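Local coordinates for protein putative type 11 methyltransferase (Sulfolobus solfataricus, PDB 3I9F) that probably transfers methyl groups from S-adenosylmethionine, as related methyltransferases do, and carries bound zinc ions in the crystal, at residues G19-Y24 / K33-F38; V108-W113 / F153-K158. All coordinates share one frame; numbering follows the deposited sequence.

Contact 1 (G19-Y24 / K33-F38); sequences GVIVDY and KYLLEF
Strand 19-24 meets the end of helix 32-36 and the turn after it. The tight part lies between Ile21, Leu35 and Phe38. Ile21 has CG1 anti to the carbonyl carbon (chi1 -60°) and an extended chain beyond it (chi2 173°). This sends CD1 straight out to the turn. The methyl carbon CD1 of Ile21 lies 3.8 Å from Leu35 O, the same oxygen that takes a hydrogen bond from Phe38 N. Ile21 CD1 also lies 3.9 Å from Phe38 CB, so it packs against the turn's backbone and the root of the Phe38 side chain. The Phe38 ring itself leads away from the strand and stacks with the ring of Phe14 in helix 10-14. The other branch of Ile21, CG2, is anti to the backbone N and faces CD2 of Leu35 more loosely, at 4.3 Å. Leu35 reaches further along the strand with its second methyl. Leu35 CD1 touches Asp23 CB at 3.9 Å, and the two side chains cross at about a right angle. The contact with Asp23 is thus made through its apolar root. At the start of the strand there is one polar link. Gly19 N donates to Phe38 O at 3.1 Å, nearly along the C=O axis. The link is backbone to backbone and holds the turn beside the strand. The outer side of the helix and of the turn is looser. Lys33 and Glu37 are exposed and make no contact with the strand. Tyr34 and Leu36 also miss it, and Leu36 packs on Leu42 and Phe59 instead. Strand 19-24, helix 32-36 and strand 39-45 form a beta-alpha-beta unit, the opening unit of the Rossmann-like fold of class I methyltransferases.

Contact 2 (V108-W113 / F153-K158); sequences VIIIDW and FGLVLK
Phe153 has CG between its backbone N and carbonyl carbon (chi1 67°), the crowded position. This brings the ring back alongside the end of strand 106-113. Phe153 CE2 lies 4.0 Å from Asp112 CB. Trp113 O lies at the ring edge, near the ring plane, 3.4 Å from Phe153 CE2. On the same side of the sheet, Val108 and Leu157 cross obliquely, CB to CB at 4.0 Å. Ile110 sits between Leu155 and Leu157. Its CB faces Leu155 CD1, and its CG1 faces Leu157 CD2. Helix 130-136 packs on this side, with Tyr133 against Ile110 and Phe153. The side with Ile109, Ile111 and Val156 makes weaker contact across the pair. There Gly154 faces Ile111 and their CA atoms are 4.4 Å apart.

The strands run antiparallel, at 167°. Val108 with Leu157, Ile110 with Leu155 and Asp112 with Phe153 are hydrogen-bonded pairs, each with two backbone bonds. Leu155 N to Ile110 O is the shortest, at 2.7 Å. Asp112 OD1 takes a bond from Trp113 N, and OD2 is hydrogen-bonded to Tyr133 OH and to His86 ND1. Six backbone bonds therefore satisfy the polar groups between the strands. The buried Asp112 carboxylate is gripped by three partners, which is consistent with a charged carboxylate.

In the fold
Contact 1 closes before contact 2 opens along the chain. Their centres are 15 Å apart and their nearest atoms about 6 Å apart, so they do not touch. Both reach the same mixed seven-stranded sheet. Strand 76-82 lies between strand 19-24 of contact 1 and strand 106-113 of contact 2. Contact 1 packs a helix on the sheet in its parallel part. Contact 2 is the seam where the parallel order ends and antiparallel strand 152-159 joins. Strand 140-146 follows at the edge. The strand order 3-2-1-4-5-7-6 is that of class I methyltransferases, consistent with the predicted use of S-adenosylmethionine.

Contact 1 (G19-Y24 / K33-F38)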
ATOM      1  N   GLY B  19       5.294 -16.643   2.090  1.00 55.68           N
ATOM      2  CA  GLY B  19       3.952 -16.023   1.978  1.00 52.41           C
ATOM      3  C   GLY B  19       3.869 -14.513   2.156  1.00 49.36           C
ATOM      4  O   GLY B  19       4.883 -13.797   2.093  1.00 47.81           O
ATOM      5  N   VAL B  20       2.639 -14.029   2.346  1.00 46.26           N
ATOM      6  CA  VAL B  20       2.401 -12.596   2.575  1.00 43.46           C
ATOM      7  C   VAL B  20       2.666 -12.293   4.058  1.00 41.20           C
ATOM      8  O   VAL B  20       2.016 -12.862   4.931  1.00 40.22           O
ATOM      9  CB  VAL B  20       0.962 -12.170   2.171  1.00 43.84           C
ATOM     10  CG1 VAL B  20       0.689 -10.692   2.580  1.00 41.52           C
ATOM     11  CG2 VAL B  20       0.747 -12.373   0.684  1.00 41.14           C
ATOM     12  N   ILE B  21       3.638 -11.429   4.312  1.00 38.57           N
ATOM     13  CA  ILE B  21       4.102 -11.117   5.645  1.00 38.45           C
ATOM     14  C   ILE B  21       3.881  -9.632   5.955  1.00 36.87           C
ATOM     15  O   ILE B  21       4.008  -8.781   5.076  1.00 36.91           O
ATOM     16  CB  ILE B  21       5.629 -11.367   5.771  1.00 39.15           C
ATOM     17  CG1 ILE B  21       5.962 -12.835   5.471  1.00 41.94           C
ATOM     18  CG2 ILE B  21       6.132 -11.017   7.170  1.00 38.13           C
ATOM     19  CD1 ILE B  21       7.516 -13.132   5.395  1.00 40.86           C
ATOM     20  N   VAL B  22       3.611  -9.309   7.209  1.00 35.35           N
ATOM     21  CA  VAL B  22       3.521  -7.928   7.620  1.00 34.70           C
ATOM     22  C   VAL B  22       4.467  -7.732   8.746  1.00 34.93           C
ATOM     23  O   VAL B  22       4.362  -8.455   9.694  1.00 35.11           O
ATOM     24  CB  VAL B  22       2.104  -7.579   8.113  1.00 35.29           C
ATOM     25  CG1 VAL B  22       2.073  -6.195   8.836  1.00 32.53           C
ATOM     26  CG2 VAL B  22       1.116  -7.596   6.960  1.00 33.55           C
ATOM     27  N   ASP B  23       5.397  -6.780   8.639  1.00 35.67           N
ATOM     28  CA  ASP B  23       6.215  -6.329   9.789  1.00 37.38           C
ATOM     29  C   ASP B  23       5.499  -5.107  10.416  1.00 37.24           C
ATOM     30  O   ASP B  23       5.546  -3.975   9.894  1.00 36.90           O
ATOM     31  CB  ASP B  23       7.662  -5.965   9.346  1.00 37.79           C
ATOM     32  CG  ASP B  23       8.628  -5.669  10.525  1.00 43.60           C
ATOM     33  OD1 ASP B  23       8.312  -5.941  11.707  1.00 53.55           O
ATOM     34  OD2 ASP B  23       9.756  -5.153  10.283  1.00 52.90           O
ATOM     35  N   TYR B  24       4.827  -5.358  11.527  1.00 37.75           N
ATOM     36  CA  TYR B  24       3.927  -4.380  12.172  1.00 38.15           C
ATOM     37  C   TYR B  24       4.700  -3.639  13.278  1.00 38.98           C
ATOM     38  O   TYR B  24       4.988  -4.188  14.324  1.00 37.66           O
ATOM     39  CB  TYR B  24       2.715  -5.125  12.749  1.00 37.66           C
ATOM     40  CG  TYR B  24       1.447  -4.315  12.833  1.00 37.62           C
ATOM     41  CD1 TYR B  24       1.447  -2.966  13.213  1.00 35.32           C
ATOM     42  CD2 TYR B  24       0.238  -4.898  12.572  1.00 36.55           C
ATOM     43  CE1 TYR B  24       0.273  -2.235  13.258  1.00 31.81           C
ATOM     44  CE2 TYR B  24      -0.932  -4.171  12.651  1.00 36.34           C
ATOM     45  CZ  TYR B  24      -0.904  -2.848  13.001  1.00 33.32           C
ATOM     46  OH  TYR B  24      -2.083  -2.171  13.043  1.00 34.19           O
ATOM     47  N   LYS B  33      15.465  -7.436   6.056  1.00 61.87           N
ATOM     48  CA  LYS B  33      16.301  -8.279   5.194  1.00 61.65           C
ATOM     49  C   LYS B  33      16.091  -9.739   5.494  1.00 60.36           C
ATOM     50  O   LYS B  33      16.104 -10.572   4.595  1.00 60.19           O
ATOM     51  CB  LYS B  33      17.784  -7.888   5.260  1.00 62.84           C
ATOM     52  CG  LYS B  33      18.644  -8.470   6.402  1.00 65.41           C
ATOM     53  CD  LYS B  33      19.972  -7.655   6.519  1.00 68.67           C
ATOM     54  CE  LYS B  33      21.157  -8.504   6.976  1.00 70.90           C
ATOM     55  NZ  LYS B  33      21.265  -9.776   6.171  1.00 71.73           N
ATOM     56  N   TYR B  34      15.828 -10.054   6.749  1.00 59.08           N
ATOM     57  CA  TYR B  34      15.572 -11.437   7.095  1.00 58.14           C
ATOM     58  C   TYR B  34      14.211 -11.867   6.576  1.00 56.78           C
ATOM     59  O   TYR B  34      14.077 -12.961   6.069  1.00 57.55           O
ATOM     60  CB  TYR B  34      15.736 -11.659   8.593  1.00 58.59           C
ATOM     61  CG  TYR B  34      17.124 -11.275   9.087  1.00 59.51           C
ATOM     62  CD1 TYR B  34      18.184 -12.198   9.060  1.00 60.56           C
ATOM     63  CD2 TYR B  34      17.396  -9.985   9.541  1.00 60.03           C
ATOM     64  CE1 TYR B  34      19.468 -11.845   9.483  1.00 59.21           C
ATOM     65  CE2 TYR B  34      18.678  -9.628   9.958  1.00 60.60           C
ATOM     66  CZ  TYR B  34      19.706 -10.566   9.925  1.00 59.69           C
ATOM     67  OH  TYR B  34      20.960 -10.213  10.359  1.00 61.27           O
ATOM     68  N   LEU B  35      13.214 -10.997   6.636  1.00 55.65           N
ATOM     69  CA  LEU B  35      11.858 -11.324   6.132  1.00 54.53           C
ATOM     70  C   LEU B  35      11.747 -11.348   4.602  1.00 54.35           C
ATOM     71  O   LEU B  35      10.889 -12.025   4.040  1.00 53.47           O
ATOM     72  CB  LEU B  35      10.815 -10.329   6.683  1.00 53.84           C
ATOM     73  CG  LEU B  35      10.644 -10.335   8.195  1.00 51.91           C
ATOM     74  CD1 LEU B  35       9.751  -9.209   8.618  1.00 48.22           C
ATOM     75  CD2 LEU B  35      10.099 -11.680   8.668  1.00 49.77           C
ATOM     76  N   LEU B  36      12.581 -10.566   3.934  1.00 54.79           N
ATOM     77  CA  LEU B  36      12.602 -10.547   2.473  1.00 55.48           C
ATOM     78  C   LEU B  36      12.854 -11.933   1.864  1.00 56.57           C
ATOM     79  O   LEU B  36      12.214 -12.306   0.872  1.00 56.94           O
ATOM     80  CB  LEU B  36      13.650  -9.561   1.966  1.00 55.53           C
ATOM     81  CG  LEU B  36      13.182  -8.117   1.934  1.00 54.19           C
ATOM     82  CD1 LEU B  36      14.162  -7.274   1.161  1.00 53.70           C
ATOM     83  CD2 LEU B  36      11.801  -8.061   1.307  1.00 54.04           C
ATOM     84  N   GLU B  37      13.721 -12.725   2.490  1.00 57.25           N
ATOM     85  CA  GLU B  37      13.987 -14.063   1.966  1.00 57.98           C
ATOM     86  C   GLU B  37      12.778 -15.017   2.125  1.00 57.27           C
ATOM     87  O   GLU B  37      12.854 -16.152   1.708  1.00 57.24           O
ATOM     88  CB  GLU B  37      15.341 -14.619   2.527  1.00 59.01           C
ATOM     89  CG  GLU B  37      15.335 -15.628   3.755  1.00 62.42           C
ATOM     90  CD  GLU B  37      16.692 -15.642   4.557  1.00 67.28           C
ATOM     91  OE1 GLU B  37      17.300 -16.743   4.799  1.00 68.78           O
ATOM     92  OE2 GLU B  37      17.140 -14.526   4.950  1.00 69.02           O
ATOM     93  N   PHE B  38      11.665 -14.559   2.705  1.00 56.50           N
ATOM     94  CA  PHE B  38      10.502 -15.436   2.937  1.00 56.02           C
ATOM     95  C   PHE B  38       9.164 -14.901   2.427  1.00 54.97           C
ATOM     96  O   PHE B  38       8.157 -15.612   2.490  1.00 53.77           O
ATOM     97  CB  PHE B  38      10.312 -15.696   4.430  1.00 56.31           C
ATOM     98  CG  PHE B  38      11.407 -16.481   5.065  1.00 58.30           C
ATOM     99  CD1 PHE B  38      11.573 -17.832   4.764  1.00 61.02           C
ATOM    100  CD2 PHE B  38      12.258 -15.885   5.991  1.00 60.11           C
ATOM    101  CE1 PHE B  38      12.595 -18.576   5.358  1.00 60.78           C
ATOM    102  CE2 PHE B  38      13.259 -16.610   6.607  1.00 61.10           C
ATOM    103  CZ  PHE B  38      13.430 -17.963   6.293  1.00 61.65           C
TER

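Contact 2 (V108-W113 / F153-K158)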
ATOM      1  N   VAL B 108       0.655 -15.182  14.062  1.00 38.26           N
ATOM      2  CA  VAL B 108       1.247 -13.975  14.606  1.00 36.55           C
ATOM      3  C   VAL B 108       2.526 -14.325  15.356  1.00 36.28           C
ATOM      4  O   VAL B 108       2.527 -15.213  16.183  1.00 34.67           O
ATOM      5  CB  VAL B 108       0.258 -13.269  15.557  1.00 36.79           C
ATOM      6  CG1 VAL B 108       0.944 -12.059  16.273  1.00 34.10           C
ATOM      7  CG2 VAL B 108      -1.017 -12.847  14.775  1.00 34.33           C
ATOM      8  N   ILE B 109       3.608 -13.626  15.060  1.00 36.50           N
ATOM      9  CA  ILE B 109       4.865 -13.823  15.758  1.00 37.55           C
ATOM     10  C   ILE B 109       5.131 -12.650  16.676  1.00 38.14           C
ATOM     11  O   ILE B 109       5.273 -11.545  16.198  1.00 39.13           O
ATOM     12  CB  ILE B 109       6.068 -13.919  14.791  1.00 37.53           C
ATOM     13  CG1 ILE B 109       5.818 -14.976  13.703  1.00 39.22           C
ATOM     14  CG2 ILE B 109       7.304 -14.273  15.557  1.00 36.98           C
ATOM     15  CD1 ILE B 109       6.489 -14.675  12.358  1.00 39.14           C
ATOM     16  N   ILE B 110       5.223 -12.900  17.987  1.00 38.48           N
ATOM     17  CA  ILE B 110       5.633 -11.898  18.959  1.00 38.05           C
ATOM     18  C   ILE B 110       7.064 -12.114  19.416  1.00 38.49           C
ATOM     19  O   ILE B 110       7.412 -13.193  19.865  1.00 38.67           O
ATOM     20  CB  ILE B 110       4.762 -11.946  20.254  1.00 38.26           C
ATOM     21  CG1 ILE B 110       3.264 -11.801  19.935  1.00 37.58           C
ATOM     22  CG2 ILE B 110       5.226 -10.889  21.277  1.00 35.32           C
ATOM     23  CD1 ILE B 110       2.935 -10.789  18.900  1.00 36.91           C
ATOM     24  N   ILE B 111       7.882 -11.074  19.299  1.00 38.86           N
ATOM     25  CA  ILE B 111       9.141 -10.970  20.012  1.00 39.05           C
ATOM     26  C   ILE B 111       9.089  -9.717  20.863  1.00 39.59           C
ATOM     27  O   ILE B 111       8.707  -8.663  20.382  1.00 41.33           O
ATOM     28  CB  ILE B 111      10.330 -10.875  19.053  1.00 39.46           C
ATOM     29  CG1 ILE B 111      10.391 -12.148  18.183  1.00 40.73           C
ATOM     30  CG2 ILE B 111      11.623 -10.722  19.829  1.00 36.94           C
ATOM     31  CD1 ILE B 111      11.303 -12.020  16.960  1.00 41.70           C
ATOM     32  N   ASP B 112       9.439  -9.833  22.137  1.00 39.57           N
ATOM     33  CA  ASP B 112       9.523  -8.694  23.010  1.00 39.40           C
ATOM     34  C   ASP B 112      10.427  -9.017  24.170  1.00 39.25           C
ATOM     35  O   ASP B 112      10.735 -10.186  24.420  1.00 39.01           O
ATOM     36  CB  ASP B 112       8.137  -8.289  23.552  1.00 39.40           C
ATOM     37  CG  ASP B 112       8.004  -6.772  23.768  1.00 40.00           C
ATOM     38  OD1 ASP B 112       9.034  -6.058  23.683  1.00 41.36           O
ATOM     39  OD2 ASP B 112       6.865  -6.274  23.989  1.00 40.32           O
ATOM     40  N   TRP B 113      10.798  -7.953  24.882  1.00 39.06           N
ATOM     41  CA  TRP B 113      11.666  -7.981  26.031  1.00 39.67           C
ATOM     42  C   TRP B 113      11.056  -8.663  27.236  1.00 40.94           C
ATOM     43  O   TRP B 113       9.882  -8.520  27.471  1.00 41.74           O
ATOM     44  CB  TRP B 113      12.005  -6.558  26.415  1.00 39.23           C
ATOM     45  CG  TRP B 113      12.870  -5.850  25.433  1.00 39.45           C
ATOM     46  CD1 TRP B 113      12.460  -5.103  24.379  1.00 39.44           C
ATOM     47  CD2 TRP B 113      14.300  -5.826  25.409  1.00 38.14           C
ATOM     48  NE1 TRP B 113      13.546  -4.593  23.701  1.00 39.63           N
ATOM     49  CE2 TRP B 113      14.689  -5.023  24.307  1.00 39.30           C
ATOM     50  CE3 TRP B 113      15.286  -6.366  26.226  1.00 38.26           C
ATOM     51  CZ2 TRP B 113      16.026  -4.746  24.007  1.00 38.67           C
ATOM     52  CZ3 TRP B 113      16.632  -6.107  25.921  1.00 37.91           C
ATOM     53  CH2 TRP B 113      16.983  -5.313  24.821  1.00 39.56           C
ATOM     54  N   PHE B 153      11.631 -12.873  24.888  1.00 41.94           N
ATOM     55  CA  PHE B 153      10.854 -14.061  24.687  1.00 40.53           C
ATOM     56  C   PHE B 153      10.227 -13.935  23.329  1.00 39.57           C
ATOM     57  O   PHE B 153      10.288 -12.878  22.718  1.00 39.25           O
ATOM     58  CB  PHE B 153       9.814 -14.268  25.798  1.00 40.85           C
ATOM     59  CG  PHE B 153       8.723 -13.252  25.830  1.00 40.63           C
ATOM     60  CD1 PHE B 153       7.470 -13.558  25.357  1.00 39.35           C
ATOM     61  CD2 PHE B 153       8.945 -12.005  26.368  1.00 42.29           C
ATOM     62  CE1 PHE B 153       6.467 -12.650  25.390  1.00 41.05           C
ATOM     63  CE2 PHE B 153       7.939 -11.082  26.417  1.00 43.42           C
ATOM     64  CZ  PHE B 153       6.689 -11.404  25.925  1.00 42.93           C
ATOM     65  N   GLY B 154       9.652 -15.032  22.858  1.00 39.32           N
ATOM     66  CA  GLY B 154       9.156 -15.159  21.490  1.00 39.00           C
ATOM     67  C   GLY B 154       7.962 -16.097  21.479  1.00 39.04           C
ATOM     68  O   GLY B 154       7.987 -17.127  22.121  1.00 38.94           O
ATOM     69  N   LEU B 155       6.892 -15.726  20.784  1.00 39.28           N
ATOM     70  CA  LEU B 155       5.726 -16.596  20.645  1.00 39.05           C
ATOM     71  C   LEU B 155       5.321 -16.709  19.175  1.00 39.57           C
ATOM     72  O   LEU B 155       5.571 -15.796  18.365  1.00 40.26           O
ATOM     73  CB  LEU B 155       4.552 -16.062  21.440  1.00 38.66           C
ATOM     74  CG  LEU B 155       4.778 -15.597  22.884  1.00 38.71           C
ATOM     75  CD1 LEU B 155       3.595 -14.714  23.288  1.00 35.25           C
ATOM     76  CD2 LEU B 155       4.961 -16.786  23.875  1.00 37.91           C
ATOM     77  N   VAL B 156       4.751 -17.856  18.828  1.00 39.40           N
ATOM     78  CA  VAL B 156       4.088 -18.019  17.576  1.00 39.39           C
ATOM     79  C   VAL B 156       2.686 -18.326  18.001  1.00 40.21           C
ATOM     80  O   VAL B 156       2.481 -19.146  18.881  1.00 41.68           O
ATOM     81  CB  VAL B 156       4.671 -19.165  16.747  1.00 39.90           C
ATOM     82  CG1 VAL B 156       3.896 -19.313  15.380  1.00 37.65           C
ATOM     83  CG2 VAL B 156       6.200 -18.972  16.549  1.00 38.78           C
ATOM     84  N   LEU B 157       1.726 -17.656  17.390  1.00 40.26           N
ATOM     85  CA  LEU B 157       0.369 -17.649  17.829  1.00 40.38           C
ATOM     86  C   LEU B 157      -0.502 -18.034  16.643  1.00 41.22           C
ATOM     87  O   LEU B 157      -0.222 -17.603  15.547  1.00 40.53           O
ATOM     88  CB  LEU B 157       0.015 -16.227  18.232  1.00 40.30           C
ATOM     89  CG  LEU B 157      -0.003 -15.733  19.653  1.00 40.54           C
ATOM     90  CD1 LEU B 157       1.255 -16.090  20.350  1.00 41.31           C
ATOM     91  CD2 LEU B 157      -0.222 -14.230  19.646  1.00 39.61           C
ATOM     92  N   LYS B 158      -1.560 -18.810  16.874  1.00 42.82           N
ATOM     93  CA  LYS B 158      -2.556 -19.124  15.862  1.00 44.66           C
ATOM     94  C   LYS B 158      -3.915 -18.780  16.397  1.00 45.23           C
ATOM     95  O   LYS B 158      -4.096 -18.682  17.577  1.00 43.45           O
ATOM     96  CB  LYS B 158      -2.546 -20.625  15.541  1.00 46.08           C
ATOM     97  CG  LYS B 158      -2.886 -21.535  16.769  1.00 48.63           C
ATOM     98  CD  LYS B 158      -2.726 -23.025  16.498  1.00 52.83           C
ATOM     99  CE  LYS B 158      -4.054 -23.764  16.403  1.00 56.82           C
ATOM    100  NZ  LYS B 158      -3.885 -25.211  16.713  1.00 58.12           N
TER